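Local atomic coordinates of DegT/DnrJ/EryC1/StrS aminotransferase (Brucella abortus 2308, PDB entry 4QGR), a protein that probably works as a pyridoxal phosphate-dependent aminotransferase, transferring amino groups with the help of its bound cofactor. Residues 9-14 with 355-360; 145-150 with 295-300; 272-277 with 368-373. One frame throughout, in Å; residues are numbered along the deposited sequence.

Contact 1 (9-14 with 355-360)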
loop_
_atom_site.group_PDB
_atom_site.type_symbol
_atom_site.label_atom_id
_atom_site.label_comp_id
_atom_site.label_asym_id
_atom_site.label_seq_id
_atom_site.Cartn_x
_atom_site.Cartn_y
_atom_site.Cartn_z
ATOM N N MET A 9 -24.335 -22.470 -3.200
ATOM C CA MET A 9 -24.423 -21.067 -2.899
ATOM C C MET A 9 -23.051 -20.537 -2.524
ATOM O O MET A 9 -22.250 -21.285 -1.947
ATOM C CB MET A 9 -25.218 -21.027 -1.628
ATOM C CG MET A 9 -26.164 -19.909 -1.470
ATOM S SD MET A 9 -26.868 -20.381 0.090
ATOM C CE MET A 9 -28.139 -21.558 -0.369
ATOM N N GLN A 10 -22.809 -19.254 -2.783
ATOM C CA GLN A 10 -21.618 -18.575 -2.288
ATOM C C GLN A 10 -22.069 -17.388 -1.412
ATOM O O GLN A 10 -23.068 -16.752 -1.688
ATOM C CB GLN A 10 -20.783 -18.051 -3.453
ATOM C CG GLN A 10 -20.186 -19.132 -4.364
ATOM C CD GLN A 10 -18.800 -19.541 -3.934
ATOM O OE1 GLN A 10 -17.929 -18.683 -3.754
ATOM N NE2 GLN A 10 -18.576 -20.859 -3.767
ATOM N N PHE A 11 -21.290 -17.106 -0.384
ATOM C CA PHE A 11 -21.509 -15.913 0.460
ATOM C C PHE A 11 -21.455 -14.605 -0.346
ATOM O O PHE A 11 -22.360 -13.785 -0.264
ATOM C CB PHE A 11 -20.477 -15.911 1.595
ATOM C CG PHE A 11 -20.793 -14.919 2.657
ATOM C CD1 PHE A 11 -21.876 -15.133 3.506
ATOM C CD2 PHE A 11 -20.075 -13.760 2.759
ATOM C CE1 PHE A 11 -22.210 -14.178 4.465
ATOM C CE2 PHE A 11 -20.410 -12.794 3.714
ATOM C CZ PHE A 11 -21.455 -13.044 4.579
ATOM N N ILE A 12 -20.374 -14.406 -1.089
ATOM C CA ILE A 12 -20.228 -13.290 -2.032
ATOM C C ILE A 12 -19.608 -13.890 -3.304
ATOM O O ILE A 12 -18.454 -14.320 -3.297
ATOM C CB ILE A 12 -19.341 -12.161 -1.487
ATOM C CG1 ILE A 12 -20.036 -11.449 -0.305
ATOM C CG2 ILE A 12 -19.020 -11.132 -2.589
ATOM C CD1 ILE A 12 -19.163 -10.451 0.447
ATOM N N ASP A 13 -20.378 -13.937 -4.385
ATOM C CA ASP A 13 -20.034 -14.783 -5.519
ATOM C C ASP A 13 -19.250 -14.044 -6.594
ATOM O O ASP A 13 -19.842 -13.546 -7.579
ATOM C CB ASP A 13 -21.326 -15.325 -6.102
ATOM C CG ASP A 13 -21.102 -16.498 -7.012
ATOM O OD1 ASP A 13 -19.980 -16.659 -7.535
ATOM O OD2 ASP A 13 -22.087 -17.244 -7.163
ATOM N N LEU A 14 -17.923 -14.003 -6.443
ATOM C CA LEU A 14 -17.097 -13.295 -7.423
ATOM C C LEU A 14 -17.090 -14.044 -8.756
ATOM O O LEU A 14 -16.987 -13.457 -9.804
ATOM C CB LEU A 14 -15.673 -13.070 -6.921
ATOM C CG LEU A 14 -15.615 -12.207 -5.648
ATOM C CD1 LEU A 14 -14.151 -12.065 -5.228
ATOM C CD2 LEU A 14 -16.275 -10.837 -5.803
ATOM N N SER A 355 -24.265 -12.152 9.431
ATOM C CA SER A 355 -24.421 -11.739 8.052
ATOM C C SER A 355 -24.687 -12.930 7.123
ATOM O O SER A 355 -24.093 -13.985 7.271
ATOM C CB SER A 355 -23.220 -10.921 7.579
ATOM O OG SER A 355 -23.013 -9.808 8.455
ATOM N N LEU A 356 -25.659 -12.770 6.230
ATOM C CA LEU A 356 -26.156 -13.857 5.347
ATOM C C LEU A 356 -25.606 -13.662 3.928
ATOM O O LEU A 356 -25.190 -12.563 3.570
ATOM C CB LEU A 356 -27.689 -13.798 5.275
ATOM C CG LEU A 356 -28.414 -13.789 6.613
ATOM C CD1 LEU A 356 -29.928 -13.800 6.394
ATOM C CD2 LEU A 356 -27.980 -15.025 7.417
ATOM N N PRO A 357 -25.617 -14.712 3.096
ATOM C CA PRO A 357 -25.195 -14.537 1.728
ATOM C C PRO A 357 -25.880 -13.336 1.073
ATOM O O PRO A 357 -27.075 -13.148 1.197
ATOM C CB PRO A 357 -25.614 -15.842 1.060
ATOM C CG PRO A 357 -25.532 -16.856 2.188
ATOM C CD PRO A 357 -26.042 -16.101 3.379
ATOM N N MET A 358 -25.100 -12.490 0.440
ATOM C CA MET A 358 -25.620 -11.255 -0.104
ATOM C C MET A 358 -24.725 -10.837 -1.244
ATOM O O MET A 358 -23.579 -10.535 -1.035
ATOM C CB MET A 358 -25.634 -10.164 0.936
ATOM C CG MET A 358 -25.966 -8.778 0.350
ATOM S SD MET A 358 -27.439 -8.612 -0.725
ATOM C CE MET A 358 -28.610 -8.906 0.502
ATOM N N HIS A 359 -25.255 -10.921 -2.459
ATOM C CA HIS A 359 -24.558 -10.480 -3.665
ATOM C C HIS A 359 -25.599 -10.404 -4.785
ATOM O O HIS A 359 -26.715 -10.923 -4.625
ATOM C CB HIS A 359 -23.396 -11.423 -4.015
ATOM C CG HIS A 359 -23.768 -12.864 -4.126
ATOM N ND1 HIS A 359 -24.247 -13.422 -5.288
ATOM C CD2 HIS A 359 -23.789 -13.856 -3.207
ATOM C CE1 HIS A 359 -24.466 -14.703 -5.103
ATOM N NE2 HIS A 359 -24.205 -14.997 -3.848
ATOM N N PRO A 360 -25.239 -9.798 -5.929
ATOM C CA PRO A 360 -26.246 -9.590 -6.957
ATOM C C PRO A 360 -26.776 -10.847 -7.621
ATOM O O PRO A 360 -27.820 -10.767 -8.279
ATOM C CB PRO A 360 -25.524 -8.667 -7.976
ATOM C CG PRO A 360 -24.394 -8.043 -7.198
ATOM C CD PRO A 360 -23.975 -9.120 -6.259
HETATM O O HOH W 1 -24.635 -17.856 -4.636
#

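Contact 2 (145-150 with 295-300)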
loop_
_atom_site.group_PDB
_atom_site.type_symbol
_atom_site.label_atom_id
_atom_site.label_comp_id
_atom_site.label_asym_id
_atom_site.label_seq_id
_atom_site.Cartn_x
_atom_site.Cartn_y
_atom_site.Cartn_z
ATOM N N ASP A 145 -19.923 4.059 6.991
ATOM C CA ASP A 145 -21.170 3.649 6.412
ATOM C C ASP A 145 -21.238 2.135 6.525
ATOM O O ASP A 145 -20.922 1.438 5.588
ATOM C CB ASP A 145 -21.241 4.050 4.955
ATOM C CG ASP A 145 -21.084 5.535 4.742
ATOM O OD1 ASP A 145 -21.543 6.329 5.606
ATOM O OD2 ASP A 145 -20.503 5.922 3.689
ATOM N N LEU A 146 -21.597 1.603 7.696
ATOM C CA LEU A 146 -21.363 0.182 7.944
ATOM C C LEU A 146 -22.302 -0.669 7.115
ATOM O O LEU A 146 -23.468 -0.396 7.041
ATOM C CB LEU A 146 -21.473 -0.178 9.438
ATOM C CG LEU A 146 -20.793 -1.487 9.842
ATOM C CD1 LEU A 146 -19.281 -1.416 9.630
ATOM C CD2 LEU A 146 -21.056 -1.872 11.289
ATOM N N PHE A 147 -21.778 -1.717 6.512
ATOM C CA PHE A 147 -22.555 -2.698 5.699
ATOM C C PHE A 147 -23.194 -2.104 4.464
ATOM O O PHE A 147 -24.007 -2.754 3.810
ATOM C CB PHE A 147 -23.621 -3.470 6.531
ATOM C CG PHE A 147 -23.063 -4.157 7.773
ATOM C CD1 PHE A 147 -21.805 -4.757 7.780
ATOM C CD2 PHE A 147 -23.793 -4.174 8.929
ATOM C CE1 PHE A 147 -21.318 -5.394 8.921
ATOM C CE2 PHE A 147 -23.298 -4.835 10.090
ATOM C CZ PHE A 147 -22.058 -5.451 10.076
ATOM N N GLY A 148 -22.812 -0.869 4.158
ATOM C CA GLY A 148 -23.350 -0.169 2.958
ATOM C C GLY A 148 -24.343 0.907 3.201
ATOM O O GLY A 148 -24.752 1.612 2.249
ATOM N N LEU A 149 -24.722 1.106 4.475
ATOM C CA LEU A 149 -25.774 2.033 4.851
ATOM C C LEU A 149 -25.168 3.364 5.288
ATOM O O LEU A 149 -24.319 3.372 6.183
ATOM C CB LEU A 149 -26.557 1.449 6.018
ATOM C CG LEU A 149 -27.753 2.266 6.576
ATOM C CD1 LEU A 149 -28.795 2.395 5.500
ATOM C CD2 LEU A 149 -28.295 1.590 7.840
ATOM N N ALA A 150 -25.610 4.486 4.681
ATOM C CA ALA A 150 -25.002 5.774 4.987
ATOM C C ALA A 150 -25.252 6.173 6.448
ATOM O O ALA A 150 -26.364 6.001 6.985
ATOM C CB ALA A 150 -25.522 6.878 4.072
ATOM N N TRP A 295 -25.364 -2.668 0.627
ATOM C CA TRP A 295 -25.453 -4.081 1.088
ATOM C C TRP A 295 -24.135 -4.810 0.941
ATOM O O TRP A 295 -24.097 -5.939 0.465
ATOM C CB TRP A 295 -26.568 -4.837 0.364
ATOM C CG TRP A 295 -27.930 -4.217 0.680
ATOM C CD1 TRP A 295 -28.715 -3.499 -0.164
ATOM C CD2 TRP A 295 -28.587 -4.240 1.926
ATOM N NE1 TRP A 295 -29.849 -3.077 0.481
ATOM C CE2 TRP A 295 -29.788 -3.528 1.779
ATOM C CE3 TRP A 295 -28.314 -4.850 3.157
ATOM C CZ2 TRP A 295 -30.693 -3.373 2.815
ATOM C CZ3 TRP A 295 -29.222 -4.651 4.214
ATOM C CH2 TRP A 295 -30.391 -3.945 4.028
ATOM N N ALA A 296 -23.051 -4.200 1.397
ATOM C CA ALA A 296 -21.811 -4.926 1.517
ATOM C C ALA A 296 -22.011 -6.191 2.319
ATOM O O ALA A 296 -21.384 -7.220 2.043
ATOM C CB ALA A 296 -20.773 -4.048 2.154
ATOM N N GLN A 297 -22.871 -6.118 3.340
ATOM C CA GLN A 297 -23.327 -7.289 4.084
ATOM C C GLN A 297 -24.820 -7.124 4.377
ATOM O O GLN A 297 -25.320 -5.980 4.520
ATOM C CB GLN A 297 -22.606 -7.448 5.451
ATOM C CG GLN A 297 -21.086 -7.456 5.330
ATOM C CD GLN A 297 -20.507 -8.653 4.640
ATOM O OE1 GLN A 297 -21.170 -9.681 4.518
ATOM N NE2 GLN A 297 -19.211 -8.547 4.227
ATOM N N TYR A 298 -25.495 -8.257 4.545
ATOM C CA TYR A 298 -26.908 -8.307 4.925
ATOM C C TYR A 298 -26.908 -8.902 6.329
ATOM O O TYR A 298 -26.676 -10.098 6.508
ATOM C CB TYR A 298 -27.734 -9.138 3.963
ATOM C CG TYR A 298 -29.192 -9.168 4.411
ATOM C CD1 TYR A 298 -29.637 -10.132 5.324
ATOM C CD2 TYR A 298 -30.057 -8.171 4.053
ATOM C CE1 TYR A 298 -30.968 -10.128 5.793
ATOM C CE2 TYR A 298 -31.384 -8.152 4.528
ATOM C CZ TYR A 298 -31.811 -9.120 5.417
ATOM O OH TYR A 298 -33.118 -9.129 5.889
ATOM N N SER A 299 -27.069 -8.033 7.326
ATOM C CA SER A 299 -26.841 -8.386 8.709
ATOM C C SER A 299 -28.130 -8.370 9.536
ATOM O O SER A 299 -28.789 -7.316 9.650
ATOM C CB SER A 299 -25.824 -7.435 9.316
ATOM O OG SER A 299 -24.540 -7.551 8.671
ATOM N N ILE A 300 -28.407 -9.513 10.156
ATOM C CA ILE A 300 -29.577 -9.740 11.005
ATOM C C ILE A 300 -29.124 -9.915 12.448
ATOM O O ILE A 300 -27.937 -10.057 12.704
ATOM C CB ILE A 300 -30.377 -10.985 10.583
ATOM C CG1 ILE A 300 -29.514 -12.244 10.696
ATOM C CG2 ILE A 300 -30.892 -10.758 9.179
ATOM C CD1 ILE A 300 -30.243 -13.542 10.788
#

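Contact 3 (272-277 with 368-373)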
loop_
_atom_site.group_PDB
_atom_site.type_symbol
_atom_site.label_atom_id
_atom_site.label_comp_id
_atom_site.label_asym_id
_atom_site.label_seq_id
_atom_site.Cartn_x
_atom_site.Cartn_y
_atom_site.Cartn_z
ATOM N N ARG A 272 -34.630 -6.519 0.213
ATOM C CA ARG A 272 -36.049 -6.296 0.546
ATOM C C ARG A 272 -36.781 -7.619 0.683
ATOM O O ARG A 272 -37.624 -7.786 1.555
ATOM C CB ARG A 272 -36.721 -5.372 -0.486
ATOM C CG ARG A 272 -36.269 -3.920 -0.327
ATOM C CD ARG A 272 -36.910 -2.963 -1.339
ATOM N NE ARG A 272 -36.378 -1.597 -1.205
ATOM C CZ ARG A 272 -36.774 -0.703 -0.285
ATOM N NH1 ARG A 272 -37.701 -1.004 0.620
ATOM N NH2 ARG A 272 -36.221 0.509 -0.250
ATOM N N ARG A 273 -36.435 -8.567 -0.170
ATOM C CA ARG A 273 -37.042 -9.894 -0.090
ATOM C C ARG A 273 -36.649 -10.603 1.220
ATOM O O ARG A 273 -37.513 -11.226 1.862
ATOM C CB ARG A 273 -36.712 -10.729 -1.327
ATOM C CG ARG A 273 -37.572 -11.975 -1.477
ATOM C CD ARG A 273 -37.469 -12.479 -2.906
ATOM N NE ARG A 273 -38.354 -13.621 -3.122
ATOM C CZ ARG A 273 -38.012 -14.903 -3.025
ATOM N NH1 ARG A 273 -36.770 -15.278 -2.747
ATOM N NH2 ARG A 273 -38.934 -15.839 -3.257
ATOM N N TYR A 274 -35.390 -10.521 1.639
ATOM C CA TYR A 274 -35.045 -11.057 2.959
ATOM C C TYR A 274 -35.831 -10.345 4.061
ATOM O O TYR A 274 -36.336 -10.985 4.995
ATOM C CB TYR A 274 -33.574 -10.829 3.282
ATOM C CG TYR A 274 -32.524 -11.835 2.851
ATOM C CD1 TYR A 274 -32.666 -13.223 3.072
ATOM C CD2 TYR A 274 -31.311 -11.372 2.326
ATOM C CE1 TYR A 274 -31.652 -14.104 2.736
ATOM C CE2 TYR A 274 -30.288 -12.229 1.995
ATOM C CZ TYR A 274 -30.454 -13.607 2.217
ATOM O OH TYR A 274 -29.419 -14.448 1.921
ATOM N N ASN A 275 -35.874 -9.013 4.001
ATOM C CA ASN A 275 -36.468 -8.246 5.110
ATOM C C ASN A 275 -37.942 -8.631 5.298
ATOM O O ASN A 275 -38.350 -8.920 6.420
ATOM C CB ASN A 275 -36.333 -6.730 4.914
ATOM C CG ASN A 275 -34.905 -6.221 5.176
ATOM O OD1 ASN A 275 -34.038 -6.943 5.692
ATOM N ND2 ASN A 275 -34.679 -4.960 4.866
ATOM N N GLU A 276 -38.693 -8.690 4.196
ATOM C CA GLU A 276 -40.125 -9.007 4.265
ATOM C C GLU A 276 -40.361 -10.441 4.734
ATOM O O GLU A 276 -41.306 -10.706 5.452
ATOM C CB GLU A 276 -40.821 -8.727 2.920
ATOM C CG GLU A 276 -40.876 -7.228 2.619
ATOM C CD GLU A 276 -41.571 -6.415 3.729
ATOM O OE1 GLU A 276 -42.666 -6.831 4.202
ATOM O OE2 GLU A 276 -41.024 -5.362 4.153
ATOM N N ALA A 277 -39.465 -11.364 4.386
ATOM C CA ALA A 277 -39.689 -12.768 4.711
ATOM C C ALA A 277 -39.225 -13.108 6.120
ATOM O O ALA A 277 -39.704 -14.088 6.707
ATOM C CB ALA A 277 -38.985 -13.656 3.694
ATOM N N ASP A 368 -34.752 -18.550 -1.142
ATOM C CA ASP A 368 -35.834 -19.300 -0.512
ATOM C C ASP A 368 -35.320 -20.341 0.477
ATOM O O ASP A 368 -35.908 -20.550 1.516
ATOM C CB ASP A 368 -36.703 -20.009 -1.569
ATOM C CG ASP A 368 -37.520 -19.036 -2.420
ATOM O OD1 ASP A 368 -37.617 -17.836 -2.080
ATOM O OD2 ASP A 368 -38.050 -19.474 -3.452
ATOM N N LYS A 369 -34.235 -21.011 0.122
ATOM C CA LYS A 369 -33.683 -22.052 0.958
ATOM C C LYS A 369 -33.166 -21.433 2.251
ATOM O O LYS A 369 -33.413 -21.952 3.369
ATOM C CB LYS A 369 -32.557 -22.774 0.227
ATOM C CG LYS A 369 -32.026 -23.970 0.988
ATOM C CD LYS A 369 -30.667 -24.415 0.474
ATOM C CE LYS A 369 -30.351 -25.801 1.024
ATOM N NZ LYS A 369 -28.934 -26.202 0.745
ATOM N N ILE A 370 -32.481 -20.299 2.101
ATOM C CA ILE A 370 -31.927 -19.606 3.258
ATOM C C ILE A 370 -33.074 -19.164 4.158
ATOM O O ILE A 370 -33.065 -19.417 5.350
ATOM C CB ILE A 370 -31.050 -18.403 2.829
ATOM C CG1 ILE A 370 -29.795 -18.864 2.065
ATOM C CG2 ILE A 370 -30.632 -17.584 4.029
ATOM C CD1 ILE A 370 -29.161 -17.806 1.205
ATOM N N ILE A 371 -34.069 -18.507 3.581
ATOM C CA ILE A 371 -35.244 -18.086 4.353
ATOM C C ILE A 371 -35.857 -19.278 5.091
ATOM O O ILE A 371 -36.226 -19.172 6.250
ATOM C CB ILE A 371 -36.281 -17.361 3.452
ATOM C CG1 ILE A 371 -35.792 -15.956 3.165
ATOM C CG2 ILE A 371 -37.666 -17.303 4.088
ATOM C CD1 ILE A 371 -36.380 -15.351 1.910
ATOM N N GLY A 372 -35.964 -20.396 4.411
ATOM C CA GLY A 372 -36.619 -21.569 4.972
ATOM C C GLY A 372 -35.881 -22.089 6.196
ATOM O O GLY A 372 -36.481 -22.507 7.166
ATOM N N VAL A 373 -34.563 -22.087 6.139
ATOM C CA VAL A 373 -33.798 -22.658 7.226
ATOM C C VAL A 373 -33.908 -21.758 8.439
ATOM O O VAL A 373 -34.060 -22.252 9.573
ATOM C CB VAL A 373 -32.318 -22.884 6.818
ATOM C CG1 VAL A 373 -31.486 -23.316 8.019
ATOM C CG2 VAL A 373 -32.222 -23.919 5.719
#

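Contact 1 (9-14 with 355-360)
H359 receives D13 CB over one face of its ring, and its NE2 points to Q10 O. Its CG stands between the backbone N and the carbonyl carbon (chi1 54°), the crowded position, which puts CG on the side of residues 10-13. A chi2 of 86° then sets the turn of the ring. From the root outward, H359 CB lies 3.9 Å from D13 N, and CG comes closer to the same nitrogen. Next, ND1 accepts a hydrogen bond from the backbone N of Y361. This leaves NE2 as the donor. CE1 sits 3.4 Å from D13 CB, which makes a CH-pi contact with the imidazole. D13 CB is 3.6 Å from the ring centroid and shifted toward the rim. On the other ring branch, CD2 lies 3.3 Å from F11 O, an oxygen at the ring edge. At the tip, the single N-H of NE2 is shared between Q10 O, 3.0 Å from NE2, and a water that also takes a hydrogen from Q10 N. Both bonds are weak, and the angle at the hydrogen is 127° for Q10 O. The imidazole edge is thus tied to Q10 twice, directly and through water.

The stronger bond is between backbones. M358 N donates to F11 O at 3.1 Å. The F11 ring turns its edge to S355 O, 3.4 Å from CE1. Its CD1 meets the P357 ring more loosely. M9 SD also touches P357 CG, at 4.3 Å.

D13 is the N-cap of helix 14-20, with OD1 bonded to A16 N. The contact therefore joins the start of that helix to the chain leaving strand 353-356. It is consistent with a fold type I aminotransferase, in which the N-terminal segment packs back onto the small C-terminal domain.

Contact 2 (145-150 with 295-300)
The F147 ring packs against Q297 and S299. S299 OG lies 3.3 Å above one face, displaced toward the rim, and CE2 is its nearest ring atom. L146 CG, from the ring's own segment, lies 3.8 Å above the opposite face and over the centre. The ring is therefore held between a serine hydroxyl and a leucine branch. Q297 comes in obliquely, CB and CG both against CD1: its CB is 3.6 Å from F147 CD1 and its CG 3.7 Å from the same atom. The Q297 chain bends at chi2, and its amide plane is turned 83° from the ring. The smaller A296 CB touches the carbonyl of F147.

Among backbone atoms, F147 O comes 3.0 Å from A296 N. Within the first segment, L149 N bonds to L146 O at 3.2 Å. G148 follows F147 with phi 106° and psi -3°. At these angles a CB would jam against the carbonyl O of F147, which by itself calls for glycine. It would also clash with W295 N, which lies 4.0 Å from G148 CA.

Other polar atoms are satisfied outside the two segments. S299 OG is hydrogen-bonded to S355 OG. F147 N is hydrogen-bonded to OE1 of Q173, a residue that binds pyridoxal 5'-phosphate. The F147 backbone is thus second shell to the cofactor.

Segment 145-150 comes after strand 137-141 of the large sheet and before helix 153-163. Segment 295-300 runs into strand 298-301, which pairs with strand 353-356. The F147 ring touches I353 of that strand, while W295 and Y298 pack on helix 247-278.

Contact 3 (272-277 with 368-373)
A277 and I371 meet at the tight centre of this helix pair. I371 CD1 presses on A277 CB at 3.6 Å, and CG2 of the same isoleucine lies 3.9 Å from it. I371 CG1 is anti to its carbonyl carbon (chi1 -76°). It lies at the edge of the Y274 ring, near the ring plane, but CD1 of the ring is a looser 4.2 Å away. I370 meets the other end of the tyrosine. Its CG2 is 3.9 Å from Y274 CE1, and its CD1 reaches the hydroxyl OH at 3.4 Å. That hydroxyl is buried and satisfied elsewhere: it donates to P357 O. The Y274 ring is also stacked on Y298.

The solvent side is polar and has less side-chain packing. Here R273 forms a salt bridge with D368, which is exposed. The arginine chain runs extended from CG to NE. Its NH1 and NH2 both grip one oxygen, D368 OD1, end-on, so the pair is not a two-by-two bridge. NH2 stands 2.7 Å from OD1 on the syn lone pair. NH1, at 2.8 Å, meets the oxygen from above the carboxylate plane. The guanidinium and carboxylate planes are 46° apart. R273 NH2 has a further long, weak ion pair with E364.

The axes of the two segments run nearly parallel, crossing at -25° and 10.8 Å apart. Long helix 247-278 and C-terminal helix 364-377 thus share a small apolar seam with a charged border. The pair is consistent with the small C-terminal domain of a fold type I aminotransferase, away from the cofactor site.

Contact 2 is nested along the chain within the loop that contact 1 closes. The segments of contact 3 alternate with those of both others. The centres of contacts 1 and 2 lie about 13 Å apart, those of 1 and 3 about 14 Å, and those of 2 and 3 about 17 Å. Contacts 1 and 2 share the two-stranded sheet of 298-301 and 353-356. Contact 3 lies beyond it, where helix 364-377 follows strand 353-356. The packing of Y298 on Y274 joins contacts 2 and 3. Together the contacts form a path from a loop near the cofactor, through the small sheet, to the outer helix pair.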